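Local coordinates for Mlr3007 protein (Mesorhizobium loti, PDB 3QQM) that probably transfers the amino group of leucine, isoleucine and valine to 2-oxoglutarate, using pyridoxal 5'-phosphate as cofactor, at residues E20-Q25 / L31-H36; R39-A44 / F49-Q54; A57-D62 / T73-A78; S61-G66 / A83-Q88. One frame throughout, in Å; residues are numbered along the deposited sequence.

Contact 1: E20-Q25 / L31-H36; sequences ETMRWQ and LRFDRH
H36 turns its ring toward strand 17-25 with CG opposite the carbonyl carbon (chi1 -72°), while E20 folds back at its second torsion (chi2 -68°) to meet it. H36 ND1 donates to E20 OE1 at 2.8 Å, a His-carboxylate hydrogen bond in the plane of the imidazole and nearly straight. The carboxylate stands steeply to that ring, their planes 72° apart. E20 OE1 also takes a salt bridge from R39, and H36 NE2 is hydrogen-bonded to S211 OG. Bonds at both nitrogens thus fix the rotation of the ring. M22, a selenomethionine, lies over one face: its CG is 3.4 Å from the centroid of the H36 ring, a CH-pi contact. Its SE comes obliquely to F33, 4.0 Å from CD1, a Met-aromatic contact. At the other end, L31 N donates to R23 O at 2.8 Å. A water links R23 N to L31 O. L31 CD2 sits over the centre of the R23 guanidinium, 3.9 Å from CZ, and R23 NE is hydrogen-bonded to L212 O. The contact joins the start of helix 33-47 to strand 17-25, which pairs with strand 71-78. L60 of helix 53-64 touches M22 and F33, and V179 of helix 179-186 touches H36.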
loop_
_atom_site.group_PDB
_atom_site.type_symbol
_atom_site.label_atom_id
_atom_site.label_comp_id
_atom_site.label_asym_id
_atom_site.label_seq_id
_atom_site.Cartn_x
_atom_site.Cartn_y
_atom_site.Cartn_z
ATOM N N GLU A 20 -0.068 -8.456 -3.927
ATOM C CA GLU A 20 -1.263 -8.067 -3.151
ATOM C C GLU A 20 -1.034 -8.567 -1.729
ATOM O O GLU A 20 -0.685 -9.737 -1.526
ATOM C CB GLU A 20 -2.566 -8.653 -3.714
ATOM C CG GLU A 20 -2.989 -8.097 -5.059
ATOM C CD GLU A 20 -3.410 -6.630 -5.000
ATOM O OE1 GLU A 20 -3.855 -6.162 -3.903
ATOM O OE2 GLU A 20 -3.319 -5.949 -6.047
ATOM N N THR A 21 -1.215 -7.663 -0.760
ATOM C CA THR A 21 -1.044 -7.965 0.637
ATOM C C THR A 21 -2.374 -7.677 1.302
ATOM O O THR A 21 -2.829 -6.525 1.352
ATOM C CB THR A 21 0.091 -7.135 1.247
ATOM O OG1 THR A 21 1.291 -7.403 0.525
ATOM C CG2 THR A 21 0.292 -7.474 2.724
HETATM N N MSE A 22 -2.961 -8.729 1.861
HETATM C CA MSE A 22 -4.275 -8.659 2.445
HETATM C C MSE A 22 -4.373 -9.237 3.858
HETATM O O MSE A 22 -3.513 -10.025 4.294
HETATM C CB MSE A 22 -5.220 -9.485 1.558
HETATM C CG MSE A 22 -5.133 -9.159 0.060
HETATM SE SE MSE A 22 -6.228 -10.308 -1.052
HETATM C CE MSE A 22 -5.387 -12.023 -0.704
ATOM N N ARG A 23 -5.462 -8.881 4.540
ATOM C CA ARG A 23 -5.740 -9.410 5.854
ATOM C C ARG A 23 -6.881 -10.385 5.733
ATOM O O ARG A 23 -7.988 -10.010 5.330
ATOM C CB ARG A 23 -6.174 -8.323 6.819
ATOM C CG ARG A 23 -6.210 -8.807 8.267
ATOM C CD ARG A 23 -7.070 -7.935 9.185
ATOM N NE ARG A 23 -6.742 -6.517 9.120
ATOM C CZ ARG A 23 -7.404 -5.557 9.774
ATOM N NH1 ARG A 23 -8.427 -5.862 10.585
ATOM N NH2 ARG A 23 -7.043 -4.283 9.612
ATOM N N TRP A 24 -6.615 -11.640 6.035
ATOM C CA TRP A 24 -7.659 -12.662 6.040
ATOM C C TRP A 24 -8.255 -12.694 7.433
ATOM O O TRP A 24 -7.529 -12.629 8.411
ATOM C CB TRP A 24 -7.087 -14.025 5.742
ATOM C CG TRP A 24 -8.099 -15.129 5.678
ATOM C CD1 TRP A 24 -8.760 -15.560 4.571
ATOM C CD2 TRP A 24 -8.514 -15.978 6.743
ATOM N NE1 TRP A 24 -9.538 -16.633 4.874
ATOM C CE2 TRP A 24 -9.422 -16.907 6.202
ATOM C CE3 TRP A 24 -8.192 -16.062 8.092
ATOM C CZ2 TRP A 24 -10.035 -17.898 6.969
ATOM C CZ3 TRP A 24 -8.800 -17.057 8.857
ATOM C CH2 TRP A 24 -9.701 -17.961 8.288
ATOM N N GLN A 25 -9.570 -12.811 7.519
ATOM C CA GLN A 25 -10.241 -12.859 8.799
ATOM C C GLN A 25 -11.179 -14.049 8.822
ATOM O O GLN A 25 -11.795 -14.360 7.804
ATOM C CB GLN A 25 -11.013 -11.556 9.064
ATOM C CG GLN A 25 -10.102 -10.369 9.304
ATOM C CD GLN A 25 -10.849 -9.066 9.575
ATOM O OE1 GLN A 25 -11.745 -8.675 8.825
ATOM N NE2 GLN A 25 -10.450 -8.375 10.634
ATOM N N LEU A 31 -10.162 -9.197 3.766
ATOM C CA LEU A 31 -10.763 -7.890 3.872
ATOM C C LEU A 31 -10.543 -7.177 2.513
ATOM O O LEU A 31 -9.464 -7.261 1.933
ATOM C CB LEU A 31 -10.124 -7.127 5.031
ATOM C CG LEU A 31 -10.837 -5.946 5.672
ATOM C CD1 LEU A 31 -12.249 -6.334 6.150
ATOM C CD2 LEU A 31 -10.002 -5.389 6.866
ATOM N N ARG A 32 -11.611 -6.576 1.976
ATOM C CA ARG A 32 -11.543 -5.850 0.706
ATOM C C ARG A 32 -11.057 -6.749 -0.444
ATOM O O ARG A 32 -10.407 -6.290 -1.374
ATOM C CB ARG A 32 -10.647 -4.596 0.851
ATOM C CG ARG A 32 -11.281 -3.491 1.664
ATOM C CD ARG A 32 -10.309 -2.327 1.901
ATOM N NE ARG A 32 -9.361 -2.651 2.955
ATOM C CZ ARG A 32 -9.622 -2.481 4.248
ATOM N NH1 ARG A 32 -10.785 -1.944 4.639
ATOM N NH2 ARG A 32 -8.714 -2.823 5.151
ATOM N N PHE A 33 -11.433 -8.026 -0.363
ATOM C CA PHE A 33 -11.025 -9.037 -1.326
ATOM C C PHE A 33 -11.298 -8.647 -2.754
ATOM O O PHE A 33 -10.409 -8.701 -3.570
ATOM C CB PHE A 33 -11.687 -10.387 -0.983
ATOM C CG PHE A 33 -11.117 -11.592 -1.733
ATOM C CD1 PHE A 33 -9.791 -11.621 -2.176
ATOM C CD2 PHE A 33 -11.833 -12.788 -1.752
ATOM C CE1 PHE A 33 -9.271 -12.768 -2.783
ATOM C CE2 PHE A 33 -11.302 -13.941 -2.337
ATOM C CZ PHE A 33 -10.030 -13.926 -2.852
ATOM N N ASP A 34 -12.505 -8.210 -3.053
ATOM C CA ASP A 34 -12.821 -7.856 -4.427
ATOM C C ASP A 34 -11.976 -6.668 -4.919
ATOM O O ASP A 34 -11.530 -6.669 -6.054
ATOM C CB ASP A 34 -14.323 -7.654 -4.644
ATOM C CG ASP A 34 -14.920 -6.635 -3.728
ATOM O OD1 ASP A 34 -14.172 -6.030 -2.919
ATOM O OD2 ASP A 34 -16.151 -6.446 -3.812
ATOM N N ARG A 35 -11.735 -5.687 -4.076
ATOM C CA ARG A 35 -10.901 -4.592 -4.496
ATOM C C ARG A 35 -9.497 -5.113 -4.847
ATOM O O ARG A 35 -8.962 -4.717 -5.855
ATOM C CB ARG A 35 -10.835 -3.488 -3.457
ATOM C CG ARG A 35 -12.177 -2.750 -3.252
ATOM C CD ARG A 35 -11.999 -1.509 -2.395
ATOM N NE ARG A 35 -13.240 -0.768 -2.248
ATOM C CZ ARG A 35 -13.685 0.155 -3.112
ATOM N NH1 ARG A 35 -13.012 0.432 -4.220
ATOM N NH2 ARG A 35 -14.844 0.776 -2.884
ATOM N N HIS A 36 -8.945 -6.032 -4.035
ATOM C CA HIS A 36 -7.603 -6.590 -4.289
ATOM C C HIS A 36 -7.519 -7.333 -5.613
ATOM O O HIS A 36 -6.566 -7.153 -6.354
ATOM C CB HIS A 36 -7.121 -7.510 -3.153
ATOM C CG HIS A 36 -6.762 -6.775 -1.899
ATOM N ND1 HIS A 36 -5.590 -6.057 -1.766
ATOM C CD2 HIS A 36 -7.419 -6.641 -0.721
ATOM C CE1 HIS A 36 -5.557 -5.495 -0.573
ATOM N NE2 HIS A 36 -6.653 -5.833 0.080
HETATM O O HOH W 1 -7.120 -6.706 3.547
#

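Contact 2: R39-A44 / F49-Q54; sequences RLYGSA and FACDPQ
Helix 33-47 carries A44 close to F49, with their CA atoms 4.6 Å apart, and F49 N donates back to A44 O at 2.8 Å. This bond spans five residues and ties the loop to the last turn of the helix. The unit is a helix-loop-helix connection: the segment 49-54 runs extended from F49 to D52 and then enters helix 53-64. D52 is the N-cap there, and its OD1 accepts from Q54 N. Side chains of the helix and the loop then fill in against each other. A44 CB packs against F49 CB at 3.7 Å and against C51 CB at 3.9 Å. The F49 ring leads away from the helix and meets the ring of F16. C51 SG, set beside its own carbonyl carbon (chi1 -170°), reaches the edge of the Y41 ring, 3.4 Å from CD1. This is a sulfur-aromatic contact made near the ring plane. The far end of Y41 crosses P53, with OH 3.5 Å from P53 CB. A serine in place of Y41 would probably leave C51 SG without its aromatic neighbour and open a gap beside P53. L40 and A44 also touch L18 of strand 17-25, and L77 of strand 71-78 touches A44 and C51, so the connection rests on the sheet. A water in the plane of the Y41 ring lies 2.8 Å from Y41 OH and makes a weak bond to P53 O.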
loop_
_atom_site.group_PDB
_atom_site.type_symbol
_atom_site.label_atom_id
_atom_site.label_comp_id
_atom_site.label_asym_id
_atom_site.label_seq_id
_atom_site.Cartn_x
_atom_site.Cartn_y
_atom_site.Cartn_z
ATOM N N ARG A 39 -7.793 -4.958 -8.668
ATOM C CA ARG A 39 -6.509 -4.350 -8.951
ATOM C C ARG A 39 -5.537 -5.334 -9.604
ATOM O O ARG A 39 -4.941 -5.011 -10.602
ATOM C CB ARG A 39 -5.866 -3.813 -7.684
ATOM C CG ARG A 39 -4.519 -3.132 -7.969
ATOM C CD ARG A 39 -4.060 -2.364 -6.809
ATOM N NE ARG A 39 -3.722 -3.209 -5.672
ATOM C CZ ARG A 39 -3.444 -2.731 -4.462
ATOM N NH1 ARG A 39 -3.565 -1.432 -4.214
ATOM N NH2 ARG A 39 -3.134 -3.554 -3.466
ATOM N N LEU A 40 -5.344 -6.496 -8.981
ATOM C CA LEU A 40 -4.436 -7.515 -9.502
ATOM C C LEU A 40 -4.806 -7.958 -10.919
ATOM O O LEU A 40 -3.948 -8.017 -11.810
ATOM C CB LEU A 40 -4.417 -8.747 -8.587
ATOM C CG LEU A 40 -3.583 -9.922 -9.074
ATOM C CD1 LEU A 40 -2.108 -9.528 -9.188
ATOM C CD2 LEU A 40 -3.765 -11.094 -8.140
ATOM N N TYR A 41 -6.078 -8.250 -11.138
ATOM C CA TYR A 41 -6.490 -8.698 -12.452
ATOM C C TYR A 41 -6.399 -7.578 -13.483
ATOM O O TYR A 41 -6.021 -7.825 -14.642
ATOM C CB TYR A 41 -7.870 -9.318 -12.427
ATOM C CG TYR A 41 -7.972 -10.571 -11.603
ATOM C CD1 TYR A 41 -6.943 -11.471 -11.560
ATOM C CD2 TYR A 41 -9.161 -10.933 -11.015
ATOM C CE1 TYR A 41 -7.048 -12.648 -10.843
ATOM C CE2 TYR A 41 -9.284 -12.123 -10.313
ATOM C CZ TYR A 41 -8.226 -12.973 -10.236
ATOM O OH TYR A 41 -8.320 -14.152 -9.544
ATOM N N GLY A 42 -6.718 -6.357 -13.061
ATOM C CA GLY A 42 -6.652 -5.199 -13.947
ATOM C C GLY A 42 -5.201 -4.948 -14.364
ATOM O O GLY A 42 -4.919 -4.784 -15.538
ATOM N N SER A 43 -4.285 -4.964 -13.399
ATOM C CA SER A 43 -2.878 -4.747 -13.701
ATOM C C SER A 43 -2.304 -5.861 -14.568
ATOM O O SER A 43 -1.588 -5.588 -15.506
ATOM C CB SER A 43 -2.056 -4.604 -12.419
ATOM O OG SER A 43 -2.493 -3.511 -11.671
ATOM N N ALA A 44 -2.649 -7.107 -14.283
ATOM C CA ALA A 44 -2.121 -8.210 -15.069
ATOM C C ALA A 44 -2.550 -8.023 -16.538
ATOM O O ALA A 44 -1.757 -8.228 -17.476
ATOM C CB ALA A 44 -2.577 -9.528 -14.528
ATOM N N PHE A 49 0.542 -9.705 -18.145
ATOM C CA PHE A 49 0.814 -10.881 -17.306
ATOM C C PHE A 49 -0.194 -12.015 -17.554
ATOM O O PHE A 49 -1.388 -11.770 -17.629
ATOM C CB PHE A 49 0.772 -10.496 -15.826
ATOM C CG PHE A 49 2.037 -9.930 -15.309
ATOM C CD1 PHE A 49 2.626 -8.828 -15.908
ATOM C CD2 PHE A 49 2.609 -10.449 -14.166
ATOM C CE1 PHE A 49 3.813 -8.294 -15.412
ATOM C CE2 PHE A 49 3.784 -9.918 -13.648
ATOM C CZ PHE A 49 4.387 -8.834 -14.267
ATOM N N ALA A 50 0.283 -13.245 -17.707
ATOM C CA ALA A 50 -0.647 -14.375 -17.835
ATOM C C ALA A 50 -1.254 -14.442 -16.443
ATOM O O ALA A 50 -0.549 -14.231 -15.458
ATOM C CB ALA A 50 0.072 -15.673 -18.196
ATOM N N CYS A 51 -2.569 -14.626 -16.364
ATOM C CA CYS A 51 -3.262 -14.664 -15.074
ATOM C C CYS A 51 -4.465 -15.591 -15.117
ATOM O O CYS A 51 -5.446 -15.304 -15.790
ATOM C CB CYS A 51 -3.723 -13.264 -14.705
ATOM S SG CYS A 51 -4.318 -13.131 -13.025
ATOM N N ASP A 52 -4.377 -16.705 -14.406
ATOM C CA ASP A 52 -5.450 -17.699 -14.371
ATOM C C ASP A 52 -6.156 -17.626 -13.002
ATOM O O ASP A 52 -5.635 -18.098 -12.006
ATOM C CB ASP A 52 -4.874 -19.080 -14.620
ATOM C CG ASP A 52 -5.925 -20.164 -14.583
ATOM O OD1 ASP A 52 -7.099 -19.857 -14.281
ATOM O OD2 ASP A 52 -5.578 -21.333 -14.861
ATOM N N PRO A 53 -7.349 -17.025 -12.959
ATOM C CA PRO A 53 -8.076 -16.874 -11.694
ATOM C C PRO A 53 -8.318 -18.176 -10.921
ATOM O O PRO A 53 -8.365 -18.155 -9.684
ATOM C CB PRO A 53 -9.399 -16.268 -12.134
ATOM C CG PRO A 53 -9.091 -15.570 -13.390
ATOM C CD PRO A 53 -8.038 -16.346 -14.071
ATOM N N GLN A 54 -8.473 -19.285 -11.633
ATOM C CA GLN A 54 -8.714 -20.573 -10.996
ATOM C C GLN A 54 -7.464 -20.945 -10.183
ATOM O O GLN A 54 -7.556 -21.435 -9.041
ATOM C CB GLN A 54 -9.103 -21.639 -12.060
ATOM C CG GLN A 54 -9.700 -22.969 -11.502
ATOM C CD GLN A 54 -10.370 -23.887 -12.613
ATOM O OE1 GLN A 54 -10.327 -23.578 -13.818
ATOM N NE2 GLN A 54 -11.012 -24.990 -12.176
HETATM O O HOH W 2 -10.050 -15.740 -8.001
#

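Contact 3: A57-D62 / T73-A78; sequences AEVLSD and TRLALA
No ring, amide or other flat group takes part where L60 and V59 meet L75 and T73; the closest approaches are between methyl groups. L75 CD1 is the central atom. It lies 3.8 Å from L60 CD2 and 3.8 Å from V59 CG2, so one methyl fits against two neighbouring side chains of the helix. L75 crosses both of them at about a right angle. Its CG lies opposite the backbone N (chi1 -177°), which carries the branch out from the strand to the helix. L60 CD2 also reaches T73 CG2 at 4.1 Å. Helix 53-64 here packs on a face of the antiparallel sheet that contains strands 17-25, 71-78 and 83-89. The axes of helix 57-62 and strand 73-78 run at 155°, close to antiparallel, and approach to 9.9 Å, a spacing filled by these aliphatic groups. No hydrogen bond links the two segments. L60 also touches A85, so it bears on both strand 71-78 and strand 83-89. With L60 cut back to an alanine, L75 CD1 is likely to lose one of its two partners and T73 CG2 its contact on the helix. L40 of helix 33-47 touches L75 as well.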
loop_
_atom_site.group_PDB
_atom_site.type_symbol
_atom_site.label_atom_id
_atom_site.label_comp_id
_atom_site.label_asym_id
_atom_site.label_seq_id
_atom_site.Cartn_x
_atom_site.Cartn_y
_atom_site.Cartn_z
ATOM N N ALA A 57 -7.172 -18.652 -7.040
ATOM C CA ALA A 57 -8.056 -19.193 -5.997
ATOM C C ALA A 57 -7.443 -20.435 -5.348
ATOM O O ALA A 57 -7.596 -20.626 -4.156
ATOM C CB ALA A 57 -9.461 -19.513 -6.554
ATOM N N GLU A 58 -6.751 -21.270 -6.135
ATOM C CA GLU A 58 -6.126 -22.476 -5.614
ATOM C C GLU A 58 -5.044 -22.140 -4.623
ATOM O O GLU A 58 -5.051 -22.674 -3.513
ATOM C CB GLU A 58 -5.535 -23.384 -6.735
ATOM C CG GLU A 58 -6.591 -24.140 -7.609
ATOM C CD GLU A 58 -5.981 -24.949 -8.792
ATOM O OE1 GLU A 58 -6.769 -25.678 -9.465
ATOM O OE2 GLU A 58 -4.738 -24.859 -9.067
ATOM N N VAL A 59 -4.103 -21.270 -4.999
ATOM C CA VAL A 59 -3.013 -20.940 -4.072
ATOM C C VAL A 59 -3.527 -20.241 -2.795
ATOM O O VAL A 59 -3.054 -20.527 -1.702
ATOM C CB VAL A 59 -1.864 -20.126 -4.734
ATOM C CG1 VAL A 59 -1.269 -20.910 -5.868
ATOM C CG2 VAL A 59 -2.334 -18.755 -5.229
ATOM N N LEU A 60 -4.500 -19.344 -2.933
ATOM C CA LEU A 60 -5.064 -18.652 -1.763
ATOM C C LEU A 60 -5.775 -19.653 -0.828
ATOM O O LEU A 60 -5.568 -19.627 0.384
ATOM C CB LEU A 60 -6.014 -17.542 -2.184
ATOM C CG LEU A 60 -5.353 -16.354 -2.861
ATOM C CD1 LEU A 60 -6.405 -15.410 -3.464
ATOM C CD2 LEU A 60 -4.424 -15.633 -1.879
ATOM N N SER A 61 -6.589 -20.531 -1.402
ATOM C CA SER A 61 -7.298 -21.546 -0.631
ATOM C C SER A 61 -6.296 -22.442 0.122
ATOM O O SER A 61 -6.468 -22.700 1.304
ATOM C CB SER A 61 -8.202 -22.392 -1.556
ATOM O OG SER A 61 -8.856 -23.437 -0.840
ATOM N N ASP A 62 -5.254 -22.916 -0.555
ATOM C CA ASP A 62 -4.231 -23.749 0.123
ATOM C C ASP A 62 -3.487 -23.005 1.220
ATOM O O ASP A 62 -3.219 -23.568 2.264
ATOM C CB ASP A 62 -3.207 -24.301 -0.852
ATOM C CG ASP A 62 -3.786 -25.353 -1.780
ATOM O OD1 ASP A 62 -4.988 -25.715 -1.631
ATOM O OD2 ASP A 62 -3.021 -25.811 -2.672
ATOM N N THR A 73 -1.598 -12.075 4.398
ATOM C CA THR A 73 -1.472 -12.906 3.241
ATOM C C THR A 73 -0.835 -12.168 2.092
ATOM O O THR A 73 -1.307 -11.119 1.709
ATOM C CB THR A 73 -2.851 -13.370 2.797
ATOM O OG1 THR A 73 -3.506 -14.031 3.898
ATOM C CG2 THR A 73 -2.741 -14.306 1.575
ATOM N N ARG A 74 0.246 -12.722 1.547
ATOM C CA ARG A 74 0.911 -12.105 0.415
ATOM C C ARG A 74 0.700 -12.971 -0.827
ATOM O O ARG A 74 1.127 -14.125 -0.869
ATOM C CB ARG A 74 2.415 -11.929 0.652
ATOM C CG ARG A 74 3.087 -11.131 -0.481
ATOM C CD ARG A 74 4.600 -11.221 -0.515
ATOM N NE ARG A 74 5.036 -12.602 -0.730
ATOM C CZ ARG A 74 5.614 -13.373 0.195
ATOM N NH1 ARG A 74 5.945 -12.882 1.396
ATOM N NH2 ARG A 74 5.936 -14.617 -0.104
ATOM N N LEU A 75 0.083 -12.376 -1.847
ATOM C CA LEU A 75 -0.182 -13.029 -3.137
ATOM C C LEU A 75 0.746 -12.403 -4.160
ATOM O O LEU A 75 0.843 -11.184 -4.205
ATOM C CB LEU A 75 -1.617 -12.794 -3.562
ATOM C CG LEU A 75 -2.082 -13.460 -4.851
ATOM C CD1 LEU A 75 -2.040 -14.991 -4.734
ATOM C CD2 LEU A 75 -3.504 -12.960 -5.226
ATOM N N ALA A 76 1.441 -13.223 -4.957
ATOM C CA ALA A 76 2.371 -12.719 -5.977
ATOM C C ALA A 76 2.158 -13.417 -7.312
ATOM O O ALA A 76 1.914 -14.610 -7.359
ATOM C CB ALA A 76 3.821 -12.880 -5.529
ATOM N N LEU A 77 2.270 -12.643 -8.389
ATOM C CA LEU A 77 2.095 -13.141 -9.744
ATOM C C LEU A 77 3.257 -12.737 -10.661
ATOM O O LEU A 77 3.613 -11.561 -10.758
ATOM C CB LEU A 77 0.804 -12.569 -10.311
ATOM C CG LEU A 77 0.392 -12.978 -11.718
ATOM C CD1 LEU A 77 0.023 -14.476 -11.766
ATOM C CD2 LEU A 77 -0.768 -12.088 -12.182
ATOM N N ALA A 78 3.829 -13.719 -11.332
ATOM C CA ALA A 78 4.899 -13.499 -12.292
ATOM C C ALA A 78 4.272 -13.420 -13.692
ATOM O O ALA A 78 3.186 -13.981 -13.928
ATOM C CB ALA A 78 5.946 -14.616 -12.231
#

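Contact 4: S61-G66 / A83-Q88; sequences SDALDG and ATASAQ. With EDO (1,2-ethanediol), chain Q.
A63 meets A85 and A87 where the last turn of helix 53-64 packs on strand 83-89, an outer strand of the antiparallel sheet. The close part is built from small residues. A63 CB is 3.8 Å from A85 CB and 3.7 Å from A85 O. Next along the strand, A87 CB sits 3.7 Å from A63 O. With only methyls between them, the helix backbone comes near the strand: the CA atoms of A63 and A87 are 5.8 Å apart. L64 adds a looser edge to this patch. Its CG stands beside the backbone N (chi1 -77°), which brings CD1 and CD2 both to about 4.0 Å from A87 CB. Its branch also reaches M71 and T73 of the neighbouring strand and W24 beyond them. No hydrogen bond crosses between the segments, so the fit here is one of shape. The outer side is looser: S61, D62 and D65 are exposed and meet nothing on the strand. On the strand, S86 points away from the helix, and S86 and T84 pair by their backbones with R74 and A76. T84 is exposed too, and a 1,2-ethanediol, probably from the crystallisation liquor, has settled beside it. The diol is also hydrogen-bonded to E17 OE1, and its O2 shares a hydrogen bond with T84 OG1 at 2.9 Å.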
loop_
_atom_site.group_PDB
_atom_site.type_symbol
_atom_site.label_atom_id
_atom_site.label_comp_id
_atom_site.label_asym_id
_atom_site.label_seq_id
_atom_site.Cartn_x
_atom_site.Cartn_y
_atom_site.Cartn_z
ATOM N N SER A 61 -6.589 -20.531 -1.402
ATOM C CA SER A 61 -7.298 -21.546 -0.631
ATOM C C SER A 61 -6.296 -22.442 0.122
ATOM O O SER A 61 -6.468 -22.700 1.304
ATOM C CB SER A 61 -8.202 -22.392 -1.556
ATOM O OG SER A 61 -8.856 -23.437 -0.840
ATOM N N ASP A 62 -5.254 -22.916 -0.555
ATOM C CA ASP A 62 -4.231 -23.749 0.123
ATOM C C ASP A 62 -3.487 -23.005 1.220
ATOM O O ASP A 62 -3.219 -23.568 2.264
ATOM C CB ASP A 62 -3.207 -24.301 -0.852
ATOM C CG ASP A 62 -3.786 -25.353 -1.780
ATOM O OD1 ASP A 62 -4.988 -25.715 -1.631
ATOM O OD2 ASP A 62 -3.021 -25.811 -2.672
ATOM N N ALA A 63 -3.137 -21.743 0.970
ATOM C CA ALA A 63 -2.405 -20.937 1.960
ATOM C C ALA A 63 -3.210 -20.694 3.237
ATOM O O ALA A 63 -2.647 -20.662 4.331
ATOM C CB ALA A 63 -1.961 -19.605 1.343
ATOM N N LEU A 64 -4.526 -20.566 3.093
ATOM C CA LEU A 64 -5.409 -20.299 4.227
ATOM C C LEU A 64 -6.116 -21.520 4.793
ATOM O O LEU A 64 -6.901 -21.421 5.721
ATOM C CB LEU A 64 -6.407 -19.199 3.866
ATOM C CG LEU A 64 -5.803 -17.784 3.899
ATOM C CD1 LEU A 64 -5.340 -17.445 5.342
ATOM C CD2 LEU A 64 -4.645 -17.590 2.918
ATOM N N ASP A 65 -5.799 -22.685 4.273
ATOM C CA ASP A 65 -6.405 -23.903 4.759
ATOM C C ASP A 65 -6.086 -24.103 6.264
ATOM O O ASP A 65 -4.919 -24.178 6.658
ATOM C CB ASP A 65 -5.861 -25.097 3.958
ATOM C CG ASP A 65 -6.598 -26.397 4.268
ATOM O OD1 ASP A 65 -7.858 -26.382 4.279
ATOM O OD2 ASP A 65 -5.923 -27.436 4.463
ATOM N N GLY A 66 -7.123 -24.150 7.097
ATOM C CA GLY A 66 -6.958 -24.393 8.536
ATOM C C GLY A 66 -6.653 -23.163 9.355
ATOM O O GLY A 66 -6.468 -23.256 10.563
ATOM N N ALA A 83 2.347 -18.260 -9.706
ATOM C CA ALA A 83 1.800 -17.569 -8.543
ATOM C C ALA A 83 2.114 -18.220 -7.208
ATOM O O ALA A 83 2.265 -19.434 -7.101
ATOM C CB ALA A 83 0.290 -17.450 -8.677
ATOM N N THR A 84 2.191 -17.384 -6.183
ATOM C CA THR A 84 2.428 -17.829 -4.839
ATOM C C THR A 84 1.531 -17.087 -3.878
ATOM O O THR A 84 1.107 -15.965 -4.141
ATOM C CB THR A 84 3.918 -17.606 -4.382
ATOM O OG1 THR A 84 4.221 -16.194 -4.372
ATOM C CG2 THR A 84 4.893 -18.363 -5.291
ATOM N N ALA A 85 1.235 -17.750 -2.765
ATOM C CA ALA A 85 0.463 -17.176 -1.685
ATOM C C ALA A 85 1.096 -17.643 -0.372
ATOM O O ALA A 85 1.373 -18.831 -0.181
ATOM C CB ALA A 85 -0.984 -17.579 -1.763
ATOM N N SER A 86 1.363 -16.686 0.508
ATOM C CA SER A 86 1.933 -16.946 1.807
ATOM C C SER A 86 1.074 -16.306 2.881
ATOM O O SER A 86 0.713 -15.114 2.778
ATOM C CB SER A 86 3.331 -16.361 1.884
ATOM O OG SER A 86 3.837 -16.403 3.205
ATOM N N ALA A 87 0.786 -17.085 3.927
ATOM C CA ALA A 87 -0.004 -16.610 5.048
ATOM C C ALA A 87 0.734 -16.816 6.374
ATOM O O ALA A 87 1.307 -17.880 6.626
ATOM C CB ALA A 87 -1.353 -17.319 5.087
ATOM N N GLN A 88 0.713 -15.784 7.206
ATOM C CA GLN A 88 1.300 -15.829 8.535
ATOM C C GLN A 88 0.395 -15.020 9.444
ATOM O O GLN A 88 -0.273 -14.124 8.989
ATOM C CB GLN A 88 2.706 -15.261 8.538
ATOM C CG GLN A 88 3.607 -15.872 7.524
ATOM C CD GLN A 88 5.027 -15.532 7.763
ATOM O OE1 GLN A 88 5.615 -15.956 8.764
ATOM N NE2 GLN A 88 5.629 -14.788 6.824
HETATM C C1 EDO Q . 5.995 -16.586 -8.932
HETATM O O1 EDO Q . 7.378 -16.351 -8.666
HETATM C C2 EDO Q . 5.103 -15.681 -8.075
HETATM O O2 EDO Q . 5.656 -15.394 -6.789
#

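From the N terminus, contact 1 comes first and closes the connection that runs through strand 29-30 from strand 17-25 to helix 33-47. Contact 2 follows in series and closes the turn between helices 33-47 and 53-64. The salt bridge from E20 to R39 links these two, and R39 is also hydrogen-bonded to the phosphate of the cofactor-bearing residue at position 118. Contacts 3 and 4 both start on helix 53-64 and share S61 and D62. They interleave: contact 4 opens before contact 3 closes and ends later, on strand 83-89. Backbone bonds join strands 17-25, 71-78 and 83-89, so contacts 1, 3 and 4 hold both helices to one sheet.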